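Local coordinates for Blr3880 protein (Bradyrhizobium japonicum, PDB 2OOD) that catalyses the zinc-dependent hydrolytic deamination of guanine to xanthine and ammonia, a step of purine degradation, at the interface of chains A and B. Residues are numbered along the deposited sequence; one frame, centred on the assembly and turned at random. Chains: chain A/B, Blr3880 protein.

The interface of chains A and B. Residues chain A 88, 331-333, 450; chain B 415, 417, 447.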
ATOM      1  N   LEU A  88       1.700 -10.042  11.433  1.00 38.38           N
ATOM      2  CA  LEU A  88       1.610  -9.622  10.040  1.00 38.27           C
ATOM      3  C   LEU A  88       2.631  -8.654   9.442  1.00 40.24           C
ATOM      4  O   LEU A  88       2.398  -8.101   8.373  1.00 43.68           O
ATOM      5  CB  LEU A  88       0.204  -9.085   9.743  1.00 36.60           C
ATOM      6  CG  LEU A  88      -0.573  -8.165  10.688  1.00 34.99           C
ATOM      7  CD1 LEU A  88       0.326  -7.211  11.405  1.00 33.51           C
ATOM      8  CD2 LEU A  88      -1.588  -7.406   9.868  1.00 32.30           C
ATOM      9  N   ASN A 331       0.186  -7.490   4.821  1.00 33.08           N
ATOM     10  CA  ASN A 331       0.232  -6.624   5.991  1.00 32.38           C
ATOM     11  C   ASN A 331      -1.029  -5.824   6.279  1.00 32.76           C
ATOM     12  O   ASN A 331      -1.014  -4.936   7.129  1.00 33.14           O
ATOM     13  CB  ASN A 331       1.438  -5.679   5.876  1.00 32.58           C
ATOM     14  CG  ASN A 331       1.432  -4.860   4.589  1.00 34.55           C
ATOM     15  OD1 ASN A 331       1.016  -5.335   3.533  1.00 36.42           O
ATOM     16  ND2 ASN A 331       1.917  -3.628   4.672  1.00 34.67           N
ATOM     17  N   ARG A 332      -2.120  -6.149   5.594  1.00 33.27           N
ATOM     18  CA  ARG A 332      -3.384  -5.434   5.777  1.00 32.63           C
ATOM     19  C   ARG A 332      -4.565  -6.381   5.974  1.00 33.14           C
ATOM     20  O   ARG A 332      -4.677  -7.396   5.287  1.00 34.03           O
ATOM     21  CB  ARG A 332      -3.667  -4.556   4.559  1.00 32.08           C
ATOM     22  CG  ARG A 332      -2.518  -3.661   4.140  1.00 31.80           C
ATOM     23  CD  ARG A 332      -2.245  -2.583   5.165  1.00 31.86           C
ATOM     24  NE  ARG A 332      -1.082  -1.791   4.792  1.00 32.06           N
ATOM     25  CZ  ARG A 332      -0.554  -0.835   5.545  1.00 33.36           C
ATOM     26  NH1 ARG A 332      -1.089  -0.545   6.725  1.00 32.34           N
ATOM     27  NH2 ARG A 332       0.520  -0.180   5.123  1.00 32.87           N
ATOM     28  N   PHE A 333      -5.458  -6.031   6.897  1.00 32.93           N
ATOM     29  CA  PHE A 333      -6.636  -6.851   7.178  1.00 31.89           C
ATOM     30  C   PHE A 333      -7.828  -6.497   6.297  1.00 31.32           C
ATOM     31  O   PHE A 333      -8.741  -7.300   6.130  1.00 31.96           O
ATOM     32  CB  PHE A 333      -7.066  -6.699   8.638  1.00 31.43           C
ATOM     33  CG  PHE A 333      -6.702  -7.865   9.512  1.00 31.24           C
ATOM     34  CD1 PHE A 333      -5.474  -7.915  10.163  1.00 30.41           C
ATOM     35  CD2 PHE A 333      -7.591  -8.918   9.687  1.00 30.81           C
ATOM     36  CE1 PHE A 333      -5.143  -8.997  10.974  1.00 29.65           C
ATOM     37  CE2 PHE A 333      -7.265 -10.004  10.496  1.00 29.29           C
ATOM     38  CZ  PHE A 333      -6.044 -10.040  11.137  1.00 28.67           C
ATOM     39  N   ASP A 450      -9.214   1.553   5.700  1.00 35.85           N
ATOM     40  CA  ASP A 450     -10.329   1.042   6.496  1.00 34.65           C
ATOM     41  C   ASP A 450     -11.136   2.115   7.225  1.00 34.47           C
ATOM     42  O   ASP A 450     -12.231   1.838   7.715  1.00 33.99           O
ATOM     43  CB  ASP A 450      -9.887  -0.073   7.472  1.00 34.84           C
ATOM     44  CG  ASP A 450      -8.987   0.415   8.594  1.00 35.63           C
ATOM     45  OD1 ASP A 450      -9.312   1.419   9.264  1.00 35.05           O
ATOM     46  OD2 ASP A 450      -7.952  -0.237   8.828  1.00 37.15           O
TER
ATOM     47  N   GLN B 415      -4.359   0.232  11.831  1.00 33.24           N
ATOM     48  CA  GLN B 415      -5.442  -0.744  11.834  1.00 32.88           C
ATOM     49  C   GLN B 415      -5.567  -1.407  13.206  1.00 33.94           C
ATOM     50  O   GLN B 415      -4.639  -1.369  14.016  1.00 34.58           O
ATOM     51  CB  GLN B 415      -5.195  -1.803  10.752  1.00 32.98           C
ATOM     52  CG  GLN B 415      -3.933  -2.625  10.964  1.00 33.40           C
ATOM     53  CD  GLN B 415      -3.630  -3.546   9.808  1.00 33.41           C
ATOM     54  OE1 GLN B 415      -4.489  -4.290   9.354  1.00 34.06           O
ATOM     55  NE2 GLN B 415      -2.396  -3.506   9.328  1.00 32.67           N
ATOM     56  N   ALA B 417      -5.312  -4.371  14.299  1.00 33.75           N
ATOM     57  CA  ALA B 417      -4.300  -5.367  14.650  1.00 32.30           C
ATOM     58  C   ALA B 417      -2.986  -4.857  15.227  1.00 33.13           C
ATOM     59  O   ALA B 417      -2.248  -5.623  15.843  1.00 33.08           O
ATOM     60  CB  ALA B 417      -4.008  -6.239  13.438  1.00 32.54           C
ATOM     61  N   VAL B 447       2.523  -2.184   9.381  1.00 34.29           N
ATOM     62  CA  VAL B 447       1.203  -2.491   9.922  1.00 32.89           C
ATOM     63  C   VAL B 447       0.344  -1.257  10.158  1.00 32.69           C
ATOM     64  O   VAL B 447      -0.883  -1.352  10.186  1.00 32.73           O
ATOM     65  CB  VAL B 447       1.302  -3.288  11.232  1.00 31.83           C
ATOM     66  CG1 VAL B 447      -0.066  -3.767  11.649  1.00 30.56           C
ATOM     67  CG2 VAL B 447       2.226  -4.462  11.047  1.00 31.33           C
TER
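The side-chain amide of B:Gln415 meets the backbone of A:Asn331 to A:Phe333 with both its ends. This patch belongs to the two-fold interface of a guanine deaminase of the amidohydrolase family; the structure alone does not show whether this dimer is the working form. NE2 of B:Gln415 donates to the carbonyl O of A:Asn331 at 3.0 Å. That acceptor lies in the amide plane, and the bond is fairly straight, 160° at the hydrogen. On the other branch, OE1 of B:Gln415 accepts from the backbone N of A:Phe333 at 3.2 Å, with the donor in the plane of the B:Gln415 side-chain carbonyl. CG of B:Gln415 sits between its own backbone N and carbonyl carbon (chi1 63°), and the chain beyond is extended, which carries the amide to chain A. Within chain B, NE2 of B:Gln415 also donates to a lone pair of B:Val447 O, 2.8 Å away at the end of helix 434-447, which helps hold the amide's rotation. The ring of A:Phe333 stands nearly upright to the amide, planes 86° apart, with OE1 at its edge. CE1 of A:Phe333 rests on CB of B:Ala417 at 3.9 Å. Beyond the amide, CD1 of A:Leu88 touches both methyls of B:Val447, CG2 at 3.4 Å; these side chains cross at about a right angle. An alanine in place of B:Gln415 would probably leave A:Asn331 O, A:Phe333 N and B:Val447 O without these mates.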